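Local coordinates for protein drebrin (Homo sapiens, PDB 5Y1Z) that probably binds actin filaments through its N-terminal cofilin-type (ADF-homology) domain, as its family membership suggests, at residues E20-E25 / Y67-V72; G39-K44 / D94-A99; V6-H11 / A108-G113; L13-A18 / A32-E37. All blocks are in the same frame, centred on the assembly; numbering follows the deposited sequence.

Interaction 1: residues E20-E25 / Y67-V72; sequences EEVIRE and YGFCSV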
loop_
_atom_site.group_PDB
_atom_site.type_symbol
_atom_site.label_atom_id
_atom_site.label_comp_id
_atom_site.label_asym_id
_atom_site.label_seq_id
_atom_site.Cartn_x
_atom_site.Cartn_y
_atom_site.Cartn_z
ATOM N N GLU A 20 -10.658 14.200 14.715
ATOM C CA GLU A 20 -12.014 14.323 15.227
ATOM C C GLU A 20 -12.251 15.721 15.784
ATOM O O GLU A 20 -13.327 16.295 15.587
ATOM C CB GLU A 20 -12.273 13.238 16.273
ATOM C CG GLU A 20 -13.615 13.332 16.959
ATOM C CD GLU A 20 -13.966 12.063 17.718
ATOM O OE1 GLU A 20 -13.237 11.716 18.684
ATOM O OE2 GLU A 20 -14.974 11.411 17.360
ATOM N N GLU A 21 -11.250 16.292 16.475
ATOM C CA GLU A 21 -11.368 17.679 16.933
ATOM C C GLU A 21 -11.575 18.632 15.766
ATOM O O GLU A 21 -12.368 19.577 15.858
ATOM C CB GLU A 21 -10.124 18.093 17.709
ATOM C CG GLU A 21 -10.265 18.004 19.192
ATOM C CD GLU A 21 -10.777 19.301 19.797
ATOM O OE1 GLU A 21 -10.108 20.353 19.612
ATOM O OE2 GLU A 21 -11.846 19.269 20.465
ATOM N N VAL A 22 -10.879 18.395 14.651
ATOM C CA VAL A 22 -11.052 19.280 13.502
ATOM C C VAL A 22 -12.439 19.118 12.878
ATOM O O VAL A 22 -13.044 20.099 12.433
ATOM C CB VAL A 22 -9.938 19.032 12.470
ATOM C CG1 VAL A 22 -10.268 19.726 11.169
ATOM C CG2 VAL A 22 -8.599 19.506 13.007
ATOM N N ILE A 23 -12.985 17.899 12.869
ATOM C CA ILE A 23 -14.286 17.680 12.234
ATOM C C ILE A 23 -15.414 18.270 13.076
ATOM O O ILE A 23 -16.414 18.759 12.540
ATOM C CB ILE A 23 -14.519 16.177 11.979
ATOM C CG1 ILE A 23 -13.428 15.585 11.102
ATOM C CG2 ILE A 23 -15.839 15.968 11.298
ATOM C CD1 ILE A 23 -13.244 16.310 9.799
ATOM N N ARG A 24 -15.294 18.202 14.400
ATOM C CA ARG A 24 -16.376 18.654 15.270
ATOM C C ARG A 24 -16.643 20.148 15.109
ATOM O O ARG A 24 -15.729 20.976 15.183
ATOM C CB ARG A 24 -16.059 18.322 16.732
ATOM N N GLU A 25 -17.913 20.493 14.907
ATOM C CA GLU A 25 -18.285 21.899 14.797
ATOM C C GLU A 25 -18.087 22.635 16.116
ATOM O O GLU A 25 -17.739 23.820 16.112
ATOM C CB GLU A 25 -19.737 22.029 14.335
ATOM N N TYR A 67 1.730 16.679 6.711
ATOM C CA TYR A 67 0.369 16.674 6.175
ATOM C C TYR A 67 -0.515 17.554 7.046
ATOM O O TYR A 67 -0.660 17.301 8.248
ATOM C CB TYR A 67 -0.181 15.239 6.083
ATOM C CG TYR A 67 0.696 14.352 5.236
ATOM C CD1 TYR A 67 0.736 14.514 3.853
ATOM C CD2 TYR A 67 1.521 13.390 5.810
ATOM C CE1 TYR A 67 1.552 13.740 3.058
ATOM C CE2 TYR A 67 2.350 12.600 5.017
ATOM C CZ TYR A 67 2.361 12.782 3.639
ATOM O OH TYR A 67 3.180 12.018 2.818
ATOM N N GLY A 68 -1.105 18.584 6.441
ATOM C CA GLY A 68 -1.941 19.515 7.181
ATOM C C GLY A 68 -3.415 19.340 6.897
ATOM O O GLY A 68 -3.844 19.393 5.749
ATOM N N PHE A 69 -4.206 19.077 7.914
ATOM C CA PHE A 69 -5.624 18.817 7.727
ATOM C C PHE A 69 -6.351 19.989 8.358
ATOM O O PHE A 69 -6.394 20.117 9.590
ATOM C CB PHE A 69 -6.042 17.486 8.347
ATOM C CG PHE A 69 -7.487 17.137 8.118
ATOM C CD1 PHE A 69 -7.894 16.531 6.945
ATOM C CD2 PHE A 69 -8.450 17.416 9.085
ATOM C CE1 PHE A 69 -9.247 16.194 6.753
ATOM C CE2 PHE A 69 -9.786 17.090 8.889
ATOM C CZ PHE A 69 -10.184 16.486 7.729
ATOM N N CYS A 70 -6.910 20.840 7.511
ATOM C CA CYS A 70 -7.535 22.067 7.956
ATOM C C CYS A 70 -8.987 22.133 7.488
ATOM O O CYS A 70 -9.289 21.900 6.310
ATOM C CB CYS A 70 -6.738 23.258 7.446
ATOM S SG CYS A 70 -7.357 24.836 8.024
ATOM N N SER A 71 -9.870 22.482 8.414
ATOM C CA SER A 71 -11.275 22.723 8.137
ATOM C C SER A 71 -11.473 24.183 7.768
ATOM O O SER A 71 -10.929 25.073 8.433
ATOM C CB SER A 71 -12.117 22.395 9.362
ATOM O OG SER A 71 -13.428 22.896 9.201
ATOM N N VAL A 72 -12.251 24.432 6.721
ATOM C CA VAL A 72 -12.428 25.778 6.188
ATOM C C VAL A 72 -13.914 26.058 5.984
ATOM O O VAL A 72 -14.596 25.311 5.270
ATOM C CB VAL A 72 -11.671 25.952 4.858
ATOM C CG1 VAL A 72 -12.082 27.227 4.210
ATOM C CG2 VAL A 72 -10.192 25.961 5.102
#
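Val22 and Ile23, in the last turn of helix 12-23, close on the ring of Phe69 from two directions. Val22 supplies one branch: its CG1 lies 3.5 Å from Phe69 CE2, approaching the ring obliquely. The same methyl is 3.7 Å from Ser71 CB, so it sits between two residues that project from one face of strand 65-72. A first torsion of 168° sets this CG1 anti to the backbone N and beside the carbonyl carbon. Ile23 reaches in with the far end of its chain instead, and its CD1 stands in the ring plane at the edge, 3.7 Å from Phe69 CZ. The helix end is thereby laid on one face of the mixed sheet of the ADF-homology fold, in which strand 65-72 runs between strands 31-36 and 81-88. Phe69 also meets the rings of Tyr19 and Tyr82, which makes this side of the contact densely aromatic and apolar. The rest of the turn is looser: Glu20 directs its CB away from the strand and meets a neighbouring protein chain, with one weak hydrogen bond, while Glu21 is exposed, its OE2 hydrogen-bonded to Ser27 OG. Arg24 leaves helical geometry, and neither its side chain nor that of exposed Glu25 is modelled beyond CB.

Interaction 2: residues G39-K44 / D94-A99; sequences GSDDLK and DARKCA. With SO4 (sulfate ion), chain E.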
loop_
_atom_site.group_PDB
_atom_site.type_symbol
_atom_site.label_atom_id
_atom_site.label_comp_id
_atom_site.label_asym_id
_atom_site.label_seq_id
_atom_site.Cartn_x
_atom_site.Cartn_y
_atom_site.Cartn_z
ATOM N N GLY A 39 13.345 8.449 11.154
ATOM C CA GLY A 39 13.754 7.132 10.700
ATOM C C GLY A 39 12.631 6.120 10.642
ATOM O O GLY A 39 12.840 4.946 10.973
ATOM N N SER A 40 11.437 6.550 10.239
ATOM C CA SER A 40 10.282 5.669 10.265
ATOM C C SER A 40 9.213 6.211 9.326
ATOM O O SER A 40 9.167 7.406 9.017
ATOM C CB SER A 40 9.748 5.524 11.685
ATOM O OG SER A 40 8.512 4.846 11.689
ATOM N N ASP A 41 8.327 5.320 8.902
ATOM C CA ASP A 41 7.185 5.703 8.089
ATOM C C ASP A 41 5.909 5.814 8.901
ATOM O O ASP A 41 4.824 5.889 8.317
ATOM C CB ASP A 41 6.979 4.698 6.957
ATOM C CG ASP A 41 7.826 5.002 5.739
ATOM O OD1 ASP A 41 7.918 4.136 4.853
ATOM O OD2 ASP A 41 8.408 6.106 5.666
ATOM N N ASP A 42 6.005 5.837 10.230
ATOM C CA ASP A 42 4.826 5.923 11.077
ATOM C C ASP A 42 4.457 7.385 11.279
ATOM O O ASP A 42 5.294 8.201 11.669
ATOM C CB ASP A 42 5.063 5.230 12.423
ATOM N N LEU A 43 3.205 7.712 11.000
ATOM C CA LEU A 43 2.725 9.070 11.151
ATOM C C LEU A 43 2.531 9.430 12.626
ATOM O O LEU A 43 2.167 8.593 13.455
ATOM C CB LEU A 43 1.415 9.218 10.393
ATOM C CG LEU A 43 1.190 10.505 9.623
ATOM C CD1 LEU A 43 2.365 10.785 8.677
ATOM C CD2 LEU A 43 -0.071 10.348 8.848
ATOM N N LYS A 44 2.817 10.678 12.964
ATOM C CA LYS A 44 2.615 11.167 14.321
ATOM C C LYS A 44 1.993 12.560 14.261
ATOM O O LYS A 44 2.056 13.261 13.243
ATOM C CB LYS A 44 3.931 11.143 15.124
ATOM C CG LYS A 44 4.921 12.258 14.782
ATOM C CD LYS A 44 6.194 12.183 15.644
ATOM C CE LYS A 44 6.413 13.391 16.513
ATOM N NZ LYS A 44 7.887 13.508 16.718
ATOM N N ASP A 94 15.237 14.500 -2.533
ATOM C CA ASP A 94 14.345 14.180 -3.643
ATOM C C ASP A 94 13.834 12.751 -3.544
ATOM O O ASP A 94 12.657 12.487 -3.830
ATOM C CB ASP A 94 15.059 14.392 -4.972
ATOM C CG ASP A 94 15.220 15.859 -5.320
ATOM O OD1 ASP A 94 14.583 16.721 -4.662
ATOM O OD2 ASP A 94 16.015 16.146 -6.247
ATOM N N ALA A 95 14.699 11.819 -3.136
ATOM C CA ALA A 95 14.273 10.433 -3.001
ATOM C C ALA A 95 13.166 10.297 -1.968
ATOM O O ALA A 95 12.210 9.530 -2.162
ATOM C CB ALA A 95 15.458 9.552 -2.614
ATOM N N ARG A 96 13.244 11.068 -0.884
ATOM C CA ARG A 96 12.201 10.931 0.121
ATOM C C ARG A 96 10.943 11.653 -0.319
ATOM O O ARG A 96 9.833 11.218 0.009
ATOM C CB ARG A 96 12.666 11.446 1.486
ATOM C CG ARG A 96 11.558 11.469 2.547
ATOM C CD ARG A 96 11.420 10.101 3.251
ATOM N NE ARG A 96 10.461 10.121 4.360
ATOM C CZ ARG A 96 9.850 9.047 4.853
ATOM N NH1 ARG A 96 10.108 7.855 4.352
ATOM N NH2 ARG A 96 9.000 9.163 5.864
ATOM N N LYS A 97 11.085 12.729 -1.087
ATOM C CA LYS A 97 9.895 13.314 -1.682
ATOM C C LYS A 97 9.203 12.279 -2.545
ATOM O O LYS A 97 7.974 12.131 -2.513
ATOM C CB LYS A 97 10.248 14.555 -2.502
ATOM C CG LYS A 97 9.097 15.019 -3.378
ATOM C CD LYS A 97 9.218 16.473 -3.759
ATOM C CE LYS A 97 7.916 16.963 -4.367
ATOM N NZ LYS A 97 8.035 18.349 -4.918
ATOM N N CYS A 98 9.997 11.506 -3.273
ATOM C CA CYS A 98 9.428 10.545 -4.197
ATOM C C CYS A 98 8.709 9.436 -3.442
ATOM O O CYS A 98 7.574 9.079 -3.785
ATOM C CB CYS A 98 10.542 9.995 -5.085
ATOM S SG CYS A 98 9.980 9.095 -6.479
ATOM N N ALA A 99 9.346 8.904 -2.384
ATOM C CA ALA A 99 8.733 7.829 -1.606
ATOM C C ALA A 99 7.477 8.313 -0.911
ATOM O O ALA A 99 6.443 7.629 -0.934
ATOM C CB ALA A 99 9.717 7.273 -0.587
HETATM S S SO4 E . 18.801 16.046 -2.887
HETATM O O1 SO4 E . 19.488 15.205 -3.856
HETATM O O2 SO4 E . 17.427 16.272 -3.325
HETATM O O3 SO4 E . 19.488 17.330 -2.788
HETATM O O4 SO4 E . 18.809 15.392 -1.584
#
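A bend at chi2 (86°) in the Arg96 chain carries its guanidinium out from helix 94-101 toward Asp41, whose first torsion keeps CG beside its own backbone N. The acid sits inside an ST turn: Ser40 OG accepts from Asp42 N at 3.1 Å, which folds the loop just ahead of strand 43-49 in this ADF-homology domain. Charge links that loop to the helix at the protein surface. Arg96 NH1 donates to Asp41 OD2 at 2.8 Å, and Arg96 NH2 donates to the same Asp41 OD2 at 3.1 Å, less straight than the NH1 bond. The grip is end-on and forked, two nitrogens on one oxygen, and it forms a salt bridge. The oxygen lies in the guanidinium plane, and the carboxylate and guanidinium planes are 19° apart, so the two flat groups are nearly coplanar. Tyr36 of strand 31-36 adds a cation-pi contact to the same guanidinium, so the arginine is held by both an anion and a ring. At the start of the helix, a sulfate ion, probably from the crystallisation liquor, takes a hydrogen bond from the backbone, with Asp94 N 2.9 Å from its O2.

Interaction 3: residues V6-H11 / A108-G113; sequences VSFSGH and AEFFQG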
loop_
_atom_site.group_PDB
_atom_site.type_symbol
_atom_site.label_atom_id
_atom_site.label_comp_id
_atom_site.label_asym_id
_atom_site.label_seq_id
_atom_site.Cartn_x
_atom_site.Cartn_y
_atom_site.Cartn_z
ATOM N N VAL A 6 3.546 4.478 4.563
ATOM C CA VAL A 6 2.983 5.203 5.696
ATOM C C VAL A 6 2.235 4.247 6.617
ATOM O O VAL A 6 1.527 3.345 6.167
ATOM C CB VAL A 6 2.096 6.363 5.214
ATOM C CG1 VAL A 6 0.810 5.862 4.617
ATOM C CG2 VAL A 6 1.805 7.313 6.408
ATOM N N SER A 7 2.461 4.392 7.907
ATOM C CA SER A 7 1.794 3.605 8.923
ATOM C C SER A 7 0.973 4.503 9.843
ATOM O O SER A 7 1.392 5.612 10.193
ATOM C CB SER A 7 2.804 2.832 9.743
ATOM O OG SER A 7 2.290 2.606 11.042
ATOM N N PHE A 8 -0.205 4.030 10.231
ATOM C CA PHE A 8 -1.003 4.741 11.217
ATOM C C PHE A 8 -1.193 3.938 12.497
ATOM O O PHE A 8 -2.120 4.225 13.257
ATOM C CB PHE A 8 -2.358 5.129 10.639
ATOM C CG PHE A 8 -2.285 5.754 9.279
ATOM C CD1 PHE A 8 -2.058 7.107 9.134
ATOM C CD2 PHE A 8 -2.441 4.994 8.144
ATOM C CE1 PHE A 8 -2.000 7.668 7.860
ATOM C CE2 PHE A 8 -2.375 5.561 6.875
ATOM C CZ PHE A 8 -2.154 6.873 6.729
ATOM N N SER A 9 -0.342 2.946 12.767
ATOM C CA SER A 9 -0.617 2.057 13.892
ATOM C C SER A 9 -0.165 2.683 15.197
ATOM O O SER A 9 -0.986 2.978 16.073
ATOM C CB SER A 9 0.088 0.718 13.697
ATOM O OG SER A 9 -0.340 0.110 12.507
ATOM N N GLY A 10 1.135 2.926 15.330
ATOM C CA GLY A 10 1.606 3.645 16.488
ATOM C C GLY A 10 1.058 5.052 16.411
ATOM O O GLY A 10 1.012 5.662 15.338
ATOM N N HIS A 11 0.571 5.541 17.545
ATOM C CA HIS A 11 -0.061 6.857 17.670
ATOM C C HIS A 11 -1.436 6.932 17.036
ATOM O O HIS A 11 -1.910 8.033 16.760
ATOM C CB HIS A 11 0.764 7.989 17.034
ATOM C CG HIS A 11 2.177 8.070 17.502
ATOM N ND1 HIS A 11 3.202 7.381 16.887
ATOM C CD2 HIS A 11 2.745 8.786 18.500
ATOM C CE1 HIS A 11 4.339 7.654 17.501
ATOM N NE2 HIS A 11 4.090 8.510 18.479
ATOM N N ALA A 108 -4.937 10.678 2.796
ATOM C CA ALA A 108 -6.271 11.222 2.552
ATOM C C ALA A 108 -7.339 10.191 2.840
ATOM O O ALA A 108 -8.442 10.529 3.289
ATOM C CB ALA A 108 -6.400 11.719 1.114
ATOM N N GLU A 109 -7.033 8.927 2.592
ATOM C CA GLU A 109 -8.012 7.898 2.875
ATOM C C GLU A 109 -8.154 7.697 4.369
ATOM O O GLU A 109 -9.244 7.364 4.851
ATOM C CB GLU A 109 -7.589 6.594 2.199
ATOM C CG GLU A 109 -8.639 5.542 2.190
ATOM C CD GLU A 109 -9.854 5.969 1.411
ATOM O OE1 GLU A 109 -9.718 6.874 0.563
ATOM O OE2 GLU A 109 -10.942 5.392 1.632
ATOM N N PHE A 110 -7.072 7.936 5.114
ATOM C CA PHE A 110 -7.129 7.755 6.555
ATOM C C PHE A 110 -7.983 8.834 7.204
ATOM O O PHE A 110 -8.855 8.533 8.032
ATOM C CB PHE A 110 -5.714 7.718 7.133
ATOM C CG PHE A 110 -5.674 7.453 8.612
ATOM C CD1 PHE A 110 -5.716 6.142 9.097
ATOM C CD2 PHE A 110 -5.543 8.495 9.519
ATOM C CE1 PHE A 110 -5.686 5.871 10.452
ATOM C CE2 PHE A 110 -5.500 8.226 10.884
ATOM C CZ PHE A 110 -5.570 6.903 11.339
ATOM N N PHE A 111 -7.785 10.092 6.802
ATOM C CA PHE A 111 -8.544 11.208 7.365
ATOM C C PHE A 111 -9.764 11.520 6.507
ATOM O O PHE A 111 -9.834 12.551 5.834
ATOM C CB PHE A 111 -7.650 12.430 7.523
ATOM C CG PHE A 111 -6.466 12.200 8.413
ATOM C CD1 PHE A 111 -6.641 12.058 9.788
ATOM C CD2 PHE A 111 -5.182 12.206 7.902
ATOM C CE1 PHE A 111 -5.562 11.872 10.632
ATOM C CE2 PHE A 111 -4.090 12.015 8.740
ATOM C CZ PHE A 111 -4.288 11.851 10.114
ATOM N N GLN A 112 -10.765 10.631 6.592
ATOM C CA GLN A 112 -11.891 10.620 5.659
ATOM C C GLN A 112 -12.481 12.010 5.466
ATOM O O GLN A 112 -12.568 12.808 6.406
ATOM C CB GLN A 112 -12.991 9.692 6.160
ATOM C CG GLN A 112 -12.640 8.244 6.090
ATOM C CD GLN A 112 -12.848 7.662 4.711
ATOM O OE1 GLN A 112 -13.975 7.416 4.295
ATOM N NE2 GLN A 112 -11.753 7.431 3.994
ATOM N N GLY A 113 -12.846 12.313 4.227
ATOM C CA GLY A 113 -13.524 13.554 3.940
ATOM C C GLY A 113 -12.650 14.669 3.413
ATOM O O GLY A 113 -13.065 15.830 3.474
#
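The rings of Phe8 and Phe110 lie face against face in an offset stack, their planes 6° apart and their centroids separated by 4.0 Å. The displacement is readable from single atoms. Phe110 CD1 stands 3.4 Å above the plane of the Phe8 ring, toward its rim, whereas Phe8 CD1 lies over the middle of the Phe110 ring. Phe110 CB adds a CH-pi contact over the same face of Phe8, 3.9 Å from that ring's centroid and 19° off the normal. Because the side chains run past each other in opposite directions, Phe8 CB in turn comes close to Phe110 CE1, at 3.4 Å. At the edge of Phe110 lies its chain neighbour: Phe111 CE1 is in its plane, and Phe110 CD2 is poised over the centre of the Phe111 ring. Just past the helix, Gln112 NE2 donates to Glu109 O at 2.7 Å on a carbonyl lone pair, tying the turn back to helix 104-110. The stack joins the N-terminal segment of this ADF-homology domain to the end of that helix. Beside it runs helix 12-23, with Leu15 against Phe8 and with Arg12 and Leu16 against Phe110, while Phe111 stacks on Tyr34 of strand 31-36.

Interaction 4: residues L13-A18 / A32-E37; sequences LELLAA and ALYTYE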
loop_
_atom_site.group_PDB
_atom_site.type_symbol
_atom_site.label_atom_id
_atom_site.label_comp_id
_atom_site.label_asym_id
_atom_site.label_seq_id
_atom_site.Cartn_x
_atom_site.Cartn_y
_atom_site.Cartn_z
ATOM N N LEU A 13 -4.467 6.569 18.070
ATOM C CA LEU A 13 -5.468 7.284 18.849
ATOM C C LEU A 13 -5.219 8.787 18.827
ATOM O O LEU A 13 -6.167 9.577 18.724
ATOM C CB LEU A 13 -5.491 6.748 20.279
ATOM C CG LEU A 13 -6.534 7.379 21.202
ATOM C CD1 LEU A 13 -7.857 7.176 20.567
ATOM C CD2 LEU A 13 -6.501 6.764 22.595
ATOM N N GLU A 14 -3.951 9.207 18.900
ATOM C CA GLU A 14 -3.680 10.639 18.857
ATOM C C GLU A 14 -4.052 11.220 17.498
ATOM O O GLU A 14 -4.670 12.298 17.421
ATOM C CB GLU A 14 -2.213 10.925 19.195
ATOM N N LEU A 15 -3.715 10.507 16.417
ATOM C CA LEU A 15 -4.018 11.008 15.081
ATOM C C LEU A 15 -5.516 11.201 14.892
ATOM O O LEU A 15 -5.978 12.256 14.420
ATOM C CB LEU A 15 -3.469 10.050 14.022
ATOM C CG LEU A 15 -2.052 9.468 14.136
ATOM C CD1 LEU A 15 -1.856 8.343 13.120
ATOM C CD2 LEU A 15 -0.999 10.551 13.977
ATOM N N LEU A 16 -6.301 10.188 15.258
ATOM C CA LEU A 16 -7.731 10.326 15.052
ATOM C C LEU A 16 -8.367 11.289 16.043
ATOM O O LEU A 16 -9.390 11.885 15.720
ATOM C CB LEU A 16 -8.388 8.965 15.116
ATOM C CG LEU A 16 -8.001 8.207 13.844
ATOM C CD1 LEU A 16 -8.481 6.747 13.891
ATOM C CD2 LEU A 16 -8.478 8.914 12.578
ATOM N N ALA A 17 -7.763 11.493 17.217
ATOM C CA ALA A 17 -8.304 12.458 18.168
ATOM C C ALA A 17 -8.145 13.882 17.651
ATOM O O ALA A 17 -9.055 14.715 17.799
ATOM C CB ALA A 17 -7.626 12.281 19.522
ATOM N N ALA A 18 -6.990 14.191 17.054
ATOM C CA ALA A 18 -6.820 15.505 16.445
ATOM C C ALA A 18 -7.788 15.696 15.292
ATOM O O ALA A 18 -8.441 16.744 15.175
ATOM C CB ALA A 18 -5.390 15.668 15.960
ATOM N N ALA A 32 -5.073 20.400 12.133
ATOM C CA ALA A 32 -4.158 19.438 12.721
ATOM C C ALA A 32 -3.010 19.220 11.737
ATOM O O ALA A 32 -3.175 19.357 10.524
ATOM C CB ALA A 32 -4.877 18.128 13.089
ATOM N N LEU A 33 -1.820 18.964 12.274
ATOM C CA LEU A 33 -0.599 18.858 11.488
ATOM C C LEU A 33 0.110 17.574 11.890
ATOM O O LEU A 33 0.511 17.419 13.060
ATOM C CB LEU A 33 0.307 20.077 11.727
ATOM C CG LEU A 33 1.658 20.025 11.040
ATOM C CD1 LEU A 33 1.435 20.050 9.530
ATOM C CD2 LEU A 33 2.511 21.190 11.517
ATOM N N TYR A 34 0.335 16.699 10.912
ATOM C CA TYR A 34 1.004 15.411 11.101
ATOM C C TYR A 34 2.313 15.325 10.318
ATOM O O TYR A 34 2.539 16.065 9.358
ATOM C CB TYR A 34 0.102 14.241 10.670
ATOM C CG TYR A 34 -1.319 14.305 11.181
ATOM C CD1 TYR A 34 -1.641 13.748 12.415
ATOM C CD2 TYR A 34 -2.339 14.901 10.441
ATOM C CE1 TYR A 34 -2.916 13.777 12.909
ATOM C CE2 TYR A 34 -3.644 14.935 10.939
ATOM C CZ TYR A 34 -3.915 14.365 12.179
ATOM O OH TYR A 34 -5.174 14.368 12.727
ATOM N N THR A 35 3.190 14.424 10.752
ATOM C CA THR A 35 4.503 14.266 10.130
ATOM C C THR A 35 5.029 12.875 10.463
ATOM O O THR A 35 4.453 12.153 11.284
ATOM C CB THR A 35 5.490 15.354 10.577
ATOM O OG1 THR A 35 6.688 15.269 9.789
ATOM C CG2 THR A 35 5.837 15.201 12.056
ATOM N N TYR A 36 6.153 12.512 9.852
ATOM C CA TYR A 36 6.723 11.206 10.149
ATOM C C TYR A 36 7.611 11.241 11.387
ATOM O O TYR A 36 8.269 12.243 11.681
ATOM C CB TYR A 36 7.523 10.675 8.954
ATOM C CG TYR A 36 6.713 10.555 7.684
ATOM C CD1 TYR A 36 6.563 11.624 6.823
ATOM C CD2 TYR A 36 6.080 9.357 7.352
ATOM C CE1 TYR A 36 5.808 11.515 5.676
ATOM C CE2 TYR A 36 5.326 9.244 6.187
ATOM C CZ TYR A 36 5.191 10.329 5.369
ATOM O OH TYR A 36 4.449 10.190 4.224
ATOM N N GLU A 37 7.623 10.123 12.110
ATOM C CA GLU A 37 8.604 9.948 13.168
ATOM C C GLU A 37 9.962 9.642 12.560
ATOM O O GLU A 37 10.062 9.027 11.499
ATOM C CB GLU A 37 8.196 8.839 14.124
ATOM C CG GLU A 37 8.610 9.138 15.546
ATOM C CD GLU A 37 7.597 8.666 16.563
ATOM O OE1 GLU A 37 7.082 7.536 16.398
ATOM O OE2 GLU A 37 7.344 9.410 17.540
#
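Tyr34 supplies the polar bond of this contact, reaching from strand 31-36 to the backbone of helix 12-23: its OH donates to Leu15 O across 2.8 Å. The C=O...O angle is 139° and the hydroxyl is tilted 17° from the carbonyl plane, so the approach is well away from head-on. A buried phenol oxygen is satisfied by this bond, and the carbonyl it uses lies in the first turns of helix 12-23. The first torsion places Tyr34 CG beside its own backbone N and anti to the carbonyl carbon, and from there the ring extends across the gap between strand and helix.

That gap belongs to the layered architecture of the ADF-homology fold, in which helix 12-23 packs on a face of the central sheet. The local segments run roughly antiparallel, at 152° between their N-to-C directions, and their axes come within 9.3 Å.

Apolar contacts occupy the rest of the interface. Leu15 lays its CD2 branch 3.6 Å from Tyr34 CD1, the two side chains meeting at a slant. One helical turn on, small residues face each other: Ala18 CB is 3.8 Å from Ala32 CB, and the nearest CA pair, Ala18 with Ala32, is 6.0 Å apart. The same methyl, Ala18 CB, also lies 3.5 Å from Tyr34 OH, beside the hydroxyl that bonds to the helix. Leu43 and Leu45 of the adjoining strand 43-49 pack against Tyr34, and Leu45 touches Ala18 as well.

How the interactions relate
Helix 12-23 serves interactions 1 and 4, whose centres are about 11 Å apart, laying successive turns on neighbouring strands 65-72 and 31-36. Those strands are tied directly, with Phe69 N 2.8 Å from Ala32 O. Interaction 3 lies closest to interaction 4, about 8 Å between centres, and Phe110 CE2 meets Leu16 CD2 at 3.5 Å. Backbone pairing joins interactions 2 and 3: Asp41 O is 2.8 Å from Ser7 N. Interaction 2, about 23 Å from interaction 1 by centres, lies across the middle of the chain from it. The sulfate bonds to the start of helix 94-101, away from the Asp41-Arg96 salt bridge of interaction 2. Interactions 1, 2 and 4 are nested inside the loop closed by interaction 3.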